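Local coordinates for protein phospholethanolamine N-methyltransferase 2 (Haemonchus contortus, PDB 4KRI) that probably transfers a methyl group from S-adenosylmethionine to phosphomonomethylethanolamine in the nematode pathway that makes phosphocholine, at residues A[297-302]-A[322-327]; A[370-375]-A[424-429]. All blocks are in the same frame, centred on the assembly; numbering follows the deposited sequence.

Interaction 1 of 2, residues A[297-302]-A[322-327]; sequences DCIQHI and VLITMY. With SAH (S-adenosyl-L-homocysteine), chain D; 1SH (2-(methylamino)ethyl dihydrogen phosphate), chain E.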
loop_
_atom_site.group_PDB
_atom_site.type_symbol
_atom_site.label_atom_id
_atom_site.label_comp_id
_atom_site.label_asym_id
_atom_site.label_seq_id
_atom_site.Cartn_x
_atom_site.Cartn_y
_atom_site.Cartn_z
ATOM N N ASP A 297 9.305 0.496 10.262
ATOM C CA ASP A 297 10.088 1.574 9.674
ATOM C C ASP A 297 9.366 2.257 8.516
ATOM O O ASP A 297 9.959 2.581 7.484
ATOM C CB ASP A 297 11.485 1.051 9.306
ATOM C CG ASP A 297 12.210 0.491 10.518
ATOM O OD1 ASP A 297 12.023 1.046 11.628
ATOM O OD2 ASP A 297 12.927 -0.516 10.389
ATOM N N CYS A 298 8.077 2.504 8.743
ATOM C CA CYS A 298 7.202 3.156 7.781
ATOM C C CYS A 298 6.742 4.529 8.264
ATOM O O CYS A 298 6.708 5.486 7.486
ATOM C CB CYS A 298 5.970 2.270 7.533
ATOM S SG CYS A 298 4.491 3.115 6.885
ATOM N N ILE A 299 6.385 4.642 9.538
ATOM C CA ILE A 299 5.558 5.790 9.914
ATOM C C ILE A 299 6.283 7.124 10.008
ATOM O O ILE A 299 5.636 8.148 10.158
ATOM C CB ILE A 299 4.644 5.542 11.149
ATOM C CG1 ILE A 299 5.438 5.570 12.449
ATOM C CG2 ILE A 299 3.865 4.233 10.988
ATOM C CD1 ILE A 299 4.544 5.762 13.689
ATOM N N GLN A 300 7.607 7.132 9.869
ATOM C CA GLN A 300 8.306 8.410 9.713
ATOM C C GLN A 300 7.875 9.122 8.422
ATOM O O GLN A 300 8.112 10.319 8.258
ATOM C CB GLN A 300 9.835 8.242 9.774
ATOM C CG GLN A 300 10.460 7.533 8.575
ATOM C CD GLN A 300 10.375 6.029 8.676
ATOM O OE1 GLN A 300 10.278 5.472 9.775
ATOM N NE2 GLN A 300 10.410 5.359 7.533
ATOM N N HIS A 301 7.240 8.382 7.511
ATOM C CA HIS A 301 6.678 8.956 6.284
ATOM C C HIS A 301 5.343 9.668 6.517
ATOM O O HIS A 301 4.898 10.447 5.669
ATOM C CB HIS A 301 6.444 7.856 5.226
ATOM C CG HIS A 301 7.697 7.311 4.620
ATOM N ND1 HIS A 301 8.509 8.057 3.791
ATOM C CD2 HIS A 301 8.253 6.073 4.676
ATOM C CE1 HIS A 301 9.522 7.313 3.380
ATOM N NE2 HIS A 301 9.392 6.108 3.903
ATOM N N ILE A 302 4.709 9.402 7.659
ATOM C CA ILE A 302 3.317 9.800 7.873
ATOM C C ILE A 302 3.186 10.968 8.834
ATOM O O ILE A 302 3.596 10.872 9.994
ATOM C CB ILE A 302 2.497 8.607 8.388
ATOM C CG1 ILE A 302 2.468 7.516 7.320
ATOM C CG2 ILE A 302 1.073 9.030 8.740
ATOM C CD1 ILE A 302 1.810 6.211 7.784
ATOM N N VAL A 322 -0.623 -3.598 18.882
ATOM C CA VAL A 322 0.076 -2.851 17.843
ATOM C C VAL A 322 1.555 -2.814 18.198
ATOM O O VAL A 322 1.902 -2.707 19.363
ATOM C CB VAL A 322 -0.504 -1.427 17.677
ATOM C CG1 VAL A 322 -0.495 -0.672 19.003
ATOM C CG2 VAL A 322 0.266 -0.639 16.604
ATOM N N LEU A 323 2.419 -2.971 17.195
ATOM C CA LEU A 323 3.859 -2.870 17.382
ATOM C C LEU A 323 4.430 -2.134 16.186
ATOM O O LEU A 323 4.173 -2.500 15.043
ATOM C CB LEU A 323 4.486 -4.258 17.530
ATOM C CG LEU A 323 5.933 -4.315 18.021
ATOM C CD1 LEU A 323 6.203 -5.625 18.744
ATOM C CD2 LEU A 323 6.893 -4.147 16.860
ATOM N N ILE A 324 5.186 -1.074 16.456
ATOM C CA ILE A 324 5.742 -0.233 15.399
ATOM C C ILE A 324 7.214 0.057 15.706
ATOM O O ILE A 324 7.575 0.310 16.860
ATOM C CB ILE A 324 4.980 1.123 15.328
ATOM C CG1 ILE A 324 3.482 0.897 15.074
ATOM C CG2 ILE A 324 5.563 2.044 14.254
ATOM C CD1 ILE A 324 2.632 2.163 15.197
ATOM N N THR A 325 8.065 -0.000 14.686
ATOM C CA THR A 325 9.395 0.594 14.783
ATOM C C THR A 325 9.453 1.733 13.781
ATOM O O THR A 325 8.799 1.679 12.756
ATOM C CB THR A 325 10.553 -0.409 14.533
ATOM O OG1 THR A 325 10.600 -0.762 13.142
ATOM C CG2 THR A 325 10.381 -1.669 15.386
ATOM N N MET A 326 10.222 2.781 14.084
ATOM C CA MET A 326 10.234 3.939 13.197
ATOM C C MET A 326 11.516 4.729 13.369
ATOM O O MET A 326 12.133 4.677 14.430
ATOM C CB MET A 326 9.033 4.842 13.512
ATOM C CG MET A 326 9.110 5.450 14.904
ATOM S SD MET A 326 7.583 6.131 15.616
ATOM C CE MET A 326 7.351 4.983 16.979
ATOM N N TYR A 327 11.917 5.468 12.339
ATOM C CA TYR A 327 12.924 6.512 12.544
ATOM C C TYR A 327 12.267 7.571 13.418
ATOM O O TYR A 327 11.093 7.897 13.211
ATOM C CB TYR A 327 13.337 7.152 11.210
ATOM C CG TYR A 327 14.254 6.327 10.314
ATOM C CD1 TYR A 327 14.713 5.074 10.696
ATOM C CD2 TYR A 327 14.672 6.828 9.077
ATOM C CE1 TYR A 327 15.557 4.328 9.858
ATOM C CE2 TYR A 327 15.527 6.102 8.247
ATOM C CZ TYR A 327 15.963 4.857 8.641
ATOM O OH TYR A 327 16.805 4.143 7.807
HETATM N N SAH D . 8.011 -2.762 6.266
HETATM C CA SAH D . 8.883 -3.045 5.096
HETATM C CB SAH D . 9.025 -1.748 4.207
HETATM C CG SAH D . 9.782 -0.564 4.801
HETATM S SD SAH D . 9.817 0.871 3.680
HETATM C C SAH D . 10.168 -3.647 5.509
HETATM O O SAH D . 10.368 -3.930 6.682
HETATM O OXT SAH D . 10.926 -4.068 4.651
HETATM C "C5'" SAH D . 8.433 1.941 4.111
HETATM C "C4'" SAH D . 7.240 1.725 3.366
HETATM O "O4'" SAH D . 6.170 2.496 3.974
HETATM C "C3'" SAH D . 7.376 2.262 1.993
HETATM O "O3'" SAH D . 7.184 1.206 1.077
HETATM C "C2'" SAH D . 6.318 3.262 1.849
HETATM O "O2'" SAH D . 5.734 3.263 0.567
HETATM C "C1'" SAH D . 5.348 2.865 2.913
HETATM N N9 SAH D . 4.393 3.967 3.284
HETATM C C8 SAH D . 4.710 5.222 3.677
HETATM N N7 SAH D . 3.577 5.862 3.982
HETATM C C5 SAH D . 2.541 5.015 3.804
HETATM C C6 SAH D . 1.156 5.147 3.968
HETATM N N6 SAH D . 0.589 6.331 4.386
HETATM N N1 SAH D . 0.383 4.073 3.693
HETATM C C2 SAH D . 0.912 2.916 3.284
HETATM N N3 SAH D . 2.238 2.756 3.125
HETATM C C4 SAH D . 3.068 3.789 3.363
HETATM O O4 1SH E . 17.730 5.371 5.739
HETATM P P1 1SH E . 16.951 5.952 4.561
HETATM O O1 1SH E . 16.505 7.336 4.818
HETATM O O3 1SH E . 17.856 5.909 3.272
HETATM O O2 1SH E . 15.651 5.072 4.346
HETATM C C1 1SH E . 15.785 3.753 4.223
HETATM C C2 1SH E . 14.492 2.949 4.242
HETATM N N1 1SH E . 13.744 2.938 5.468
HETATM C C3 1SH E . 12.513 2.281 5.216
HETATM O O HOH W 1 6.607 2.174 11.050
#
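Asp297 and Thr325 meet in the Rossmann-like class I methyltransferase fold, where strand 290-296 has ended and its parallel neighbour 320-329 nears its C-terminal end. Thr325 O takes two donors, Asp297 N at 2.8 Å and a water that passes the link on to Cys298 N, the water accepting from that amide at 2.8 Å. The hydroxyl of the same threonine donates to Asp297 OD1 (OG1 to OD1 2.8 Å), approaching from well above the carboxylate plane. A second donor for this oxygen is Trp424 NE1, from the adjoining strand.

Gln300 works as a two-ended bridge. Its CG occupies the position between backbone N and carbonyl carbon, and a bend at chi2 (-82°) carries CD toward the gap between Asp297 and Tyr327, where the amide can reach both backbones. OE1 then accepts from Tyr327 N at 3.0 Å, while NE2 donates almost straight (170°) to Asp297 O at 2.8 Å, its partner lying near the amide plane. One side chain thus satisfies a backbone donor of the strand and a backbone acceptor of the loop. An apolar patch adjoins these bonds: Ile299 CD1 rests 3.6 Å from Met326 SD and also touches CG2 of Ile324. Both bound ligands border the loop, with His301 CB and Cys298 SG against S-adenosylhomocysteine. On the substrate side, Tyr327 OH donates to phosphate oxygen O4 of phosphomonomethylethanolamine at 2.6 Å, the oxygen lying at the ring's edge and in its plane.

Interaction 2 of 2, residues A[370-375]-A[424-429]; sequences ENMTPR and WNFFAA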
loop_
_atom_site.group_PDB
_atom_site.type_symbol
_atom_site.label_atom_id
_atom_site.label_comp_id
_atom_site.label_asym_id
_atom_site.label_seq_id
_atom_site.Cartn_x
_atom_site.Cartn_y
_atom_site.Cartn_z
ATOM N N GLU A 370 10.664 2.135 23.522
ATOM C CA GLU A 370 12.099 1.914 23.681
ATOM C C GLU A 370 12.943 2.665 22.672
ATOM O O GLU A 370 12.614 2.717 21.493
ATOM C CB GLU A 370 12.430 0.424 23.595
ATOM C CG GLU A 370 13.925 0.146 23.687
ATOM C CD GLU A 370 14.238 -1.307 23.976
ATOM O OE1 GLU A 370 13.562 -1.897 24.847
ATOM O OE2 GLU A 370 15.168 -1.854 23.343
ATOM N N ASN A 371 14.048 3.245 23.146
ATOM C CA ASN A 371 15.014 3.862 22.260
ATOM C C ASN A 371 16.011 2.798 21.810
ATOM O O ASN A 371 16.882 2.403 22.579
ATOM C CB ASN A 371 15.739 5.002 22.988
ATOM C CG ASN A 371 16.803 5.663 22.132
ATOM O OD1 ASN A 371 16.941 5.358 20.947
ATOM N ND2 ASN A 371 17.557 6.584 22.729
ATOM N N MET A 372 15.872 2.328 20.569
ATOM C CA MET A 372 16.723 1.252 20.059
ATOM C C MET A 372 17.876 1.782 19.233
ATOM O O MET A 372 18.478 1.050 18.442
ATOM C CB MET A 372 15.906 0.269 19.212
ATOM C CG MET A 372 14.768 -0.368 19.952
ATOM S SD MET A 372 13.962 -1.651 18.939
ATOM C CE MET A 372 13.489 -0.757 17.441
ATOM N N THR A 373 18.191 3.058 19.413
ATOM C CA THR A 373 19.268 3.665 18.648
ATOM C C THR A 373 20.620 2.926 18.752
ATOM O O THR A 373 21.334 2.826 17.749
ATOM C CB THR A 373 19.398 5.155 18.974
ATOM O OG1 THR A 373 18.126 5.779 18.760
ATOM C CG2 THR A 373 20.444 5.814 18.096
ATOM N N PRO A 374 20.970 2.386 19.940
ATOM C CA PRO A 374 22.239 1.648 19.958
ATOM C C PRO A 374 22.263 0.422 19.048
ATOM O O PRO A 374 23.315 0.134 18.476
ATOM C CB PRO A 374 22.373 1.221 21.423
ATOM C CG PRO A 374 21.658 2.302 22.179
ATOM C CD PRO A 374 20.470 2.629 21.309
ATOM N N ARG A 375 21.145 -0.290 18.919
ATOM C CA ARG A 375 21.075 -1.393 17.966
ATOM C C ARG A 375 21.139 -0.879 16.519
ATOM O O ARG A 375 21.795 -1.475 15.672
ATOM C CB ARG A 375 19.801 -2.222 18.194
ATOM C CG ARG A 375 19.611 -3.355 17.196
ATOM C CD ARG A 375 20.708 -4.405 17.283
ATOM N NE ARG A 375 20.528 -5.408 16.233
ATOM C CZ ARG A 375 21.517 -5.939 15.521
ATOM N NH1 ARG A 375 22.771 -5.569 15.741
ATOM N NH2 ARG A 375 21.248 -6.838 14.581
ATOM N N TRP A 424 16.180 5.439 16.534
ATOM C CA TRP A 424 15.400 4.320 16.005
ATOM C C TRP A 424 14.526 3.846 17.147
ATOM O O TRP A 424 15.033 3.301 18.136
ATOM C CB TRP A 424 16.309 3.193 15.512
ATOM C CG TRP A 424 15.554 2.109 14.760
ATOM C CD1 TRP A 424 14.524 2.293 13.882
ATOM C CD2 TRP A 424 15.751 0.686 14.854
ATOM N NE1 TRP A 424 14.087 1.073 13.405
ATOM C CE2 TRP A 424 14.820 0.074 13.996
ATOM C CE3 TRP A 424 16.633 -0.125 15.582
ATOM C CZ2 TRP A 424 14.741 -1.317 13.839
ATOM C CZ3 TRP A 424 16.559 -1.508 15.426
ATOM C CH2 TRP A 424 15.615 -2.088 14.563
ATOM N N ASN A 425 13.219 4.083 17.029
ATOM C CA ASN A 425 12.300 3.913 18.150
ATOM C C ASN A 425 11.353 2.723 18.020
ATOM O O ASN A 425 10.958 2.359 16.917
ATOM C CB ASN A 425 11.476 5.187 18.343
ATOM C CG ASN A 425 12.306 6.340 18.874
ATOM O OD1 ASN A 425 13.328 6.130 19.531
ATOM N ND2 ASN A 425 11.858 7.564 18.611
ATOM N N PHE A 426 10.990 2.153 19.168
ATOM C CA PHE A 426 10.070 1.023 19.274
ATOM C C PHE A 426 8.842 1.461 20.076
ATOM O O PHE A 426 8.963 2.157 21.088
ATOM C CB PHE A 426 10.781 -0.121 20.005
ATOM C CG PHE A 426 9.886 -1.285 20.362
ATOM C CD1 PHE A 426 9.792 -2.372 19.515
ATOM C CD2 PHE A 426 9.180 -1.307 21.559
ATOM C CE1 PHE A 426 8.980 -3.451 19.834
ATOM C CE2 PHE A 426 8.368 -2.374 21.890
ATOM C CZ PHE A 426 8.266 -3.452 21.025
ATOM N N PHE A 427 7.661 1.069 19.621
ATOM C CA PHE A 427 6.422 1.337 20.339
ATOM C C PHE A 427 5.535 0.099 20.259
ATOM O O PHE A 427 5.381 -0.493 19.192
ATOM C CB PHE A 427 5.703 2.545 19.729
ATOM C CG PHE A 427 4.227 2.588 20.019
ATOM C CD1 PHE A 427 3.756 2.919 21.286
ATOM C CD2 PHE A 427 3.313 2.322 19.015
ATOM C CE1 PHE A 427 2.387 2.951 21.547
ATOM C CE2 PHE A 427 1.943 2.346 19.269
ATOM C CZ PHE A 427 1.482 2.667 20.535
ATOM N N ALA A 428 4.972 -0.314 21.390
ATOM C CA ALA A 428 3.947 -1.360 21.378
ATOM C C ALA A 428 2.850 -0.995 22.364
ATOM O O ALA A 428 3.104 -0.271 23.321
ATOM C CB ALA A 428 4.549 -2.712 21.729
ATOM N N ALA A 429 1.633 -1.482 22.130
ATOM C CA ALA A 429 0.520 -1.228 23.040
ATOM C C ALA A 429 -0.635 -2.143 22.698
ATOM O O ALA A 429 -0.631 -2.813 21.653
ATOM C CB ALA A 429 0.076 0.232 22.966
#
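Thr373 OG1 is gripped by two groups: it accepts from Trp424 N at 3.0 Å across the contact and donates to Asn371 OD1 within its own segment. That amide oxygen also receives Thr373 N, closing an Asx turn where strand 367-371 ends and a helix begins. Met372, the N-cap residue, sends its own N to Trp424 O at 2.8 Å, and before it Glu370 and Phe426 form an antiparallel hydrogen-bonded pair (Glu370 N to Phe426 O, 3.0 Å).

With chi3 at -56° the methionine chain bends at its tip and brings CE over a face of the indole, 3.5 Å from the centroid of the six-membered ring of Trp424 and only 3° off the normal, a clear CH-pi contact. Met372 SD stands obliquely to the same ring, 4.7 Å from its centroid, which adds a Met-aromatic contact, and touches Phe426 CB at 3.7 Å. Arg375 CG comes to the rim of the indole in its plane, beside CZ3.

Strand 422-430, antiparallel to both neighbours, lies between 367-371 and 320-329, the insertion characteristic of class I methyltransferases. Helix 352-362 packs against Asn425 and Phe427, while Phe426 reaches Leu323 of strand 320-329.

Strand 422-430 joins the two contacts, whose centres lie 10 Å apart: it pairs with strand 320-329 of interaction 1, as in the bond from Ile324 N to Phe427 O at 2.8 Å, and with strand 367-371 of interaction 2. Trp424 NE1, 2.7 Å from Asp297 OD1, probably helps position Asp297, whose carbonyl, not its carboxylate, faces the ligands. The side chain of Trp424 is about 8 Å from bound phosphomonomethylethanolamine. Asp297 O lies 3.4 Å from the substrate methyl C3. SD of S-adenosylhomocysteine, C3 and N1 are nearly collinear (about 163° at C3), with N1 4.8 Å from SD, so the methyl already present probably lies where a transferred one would be expected.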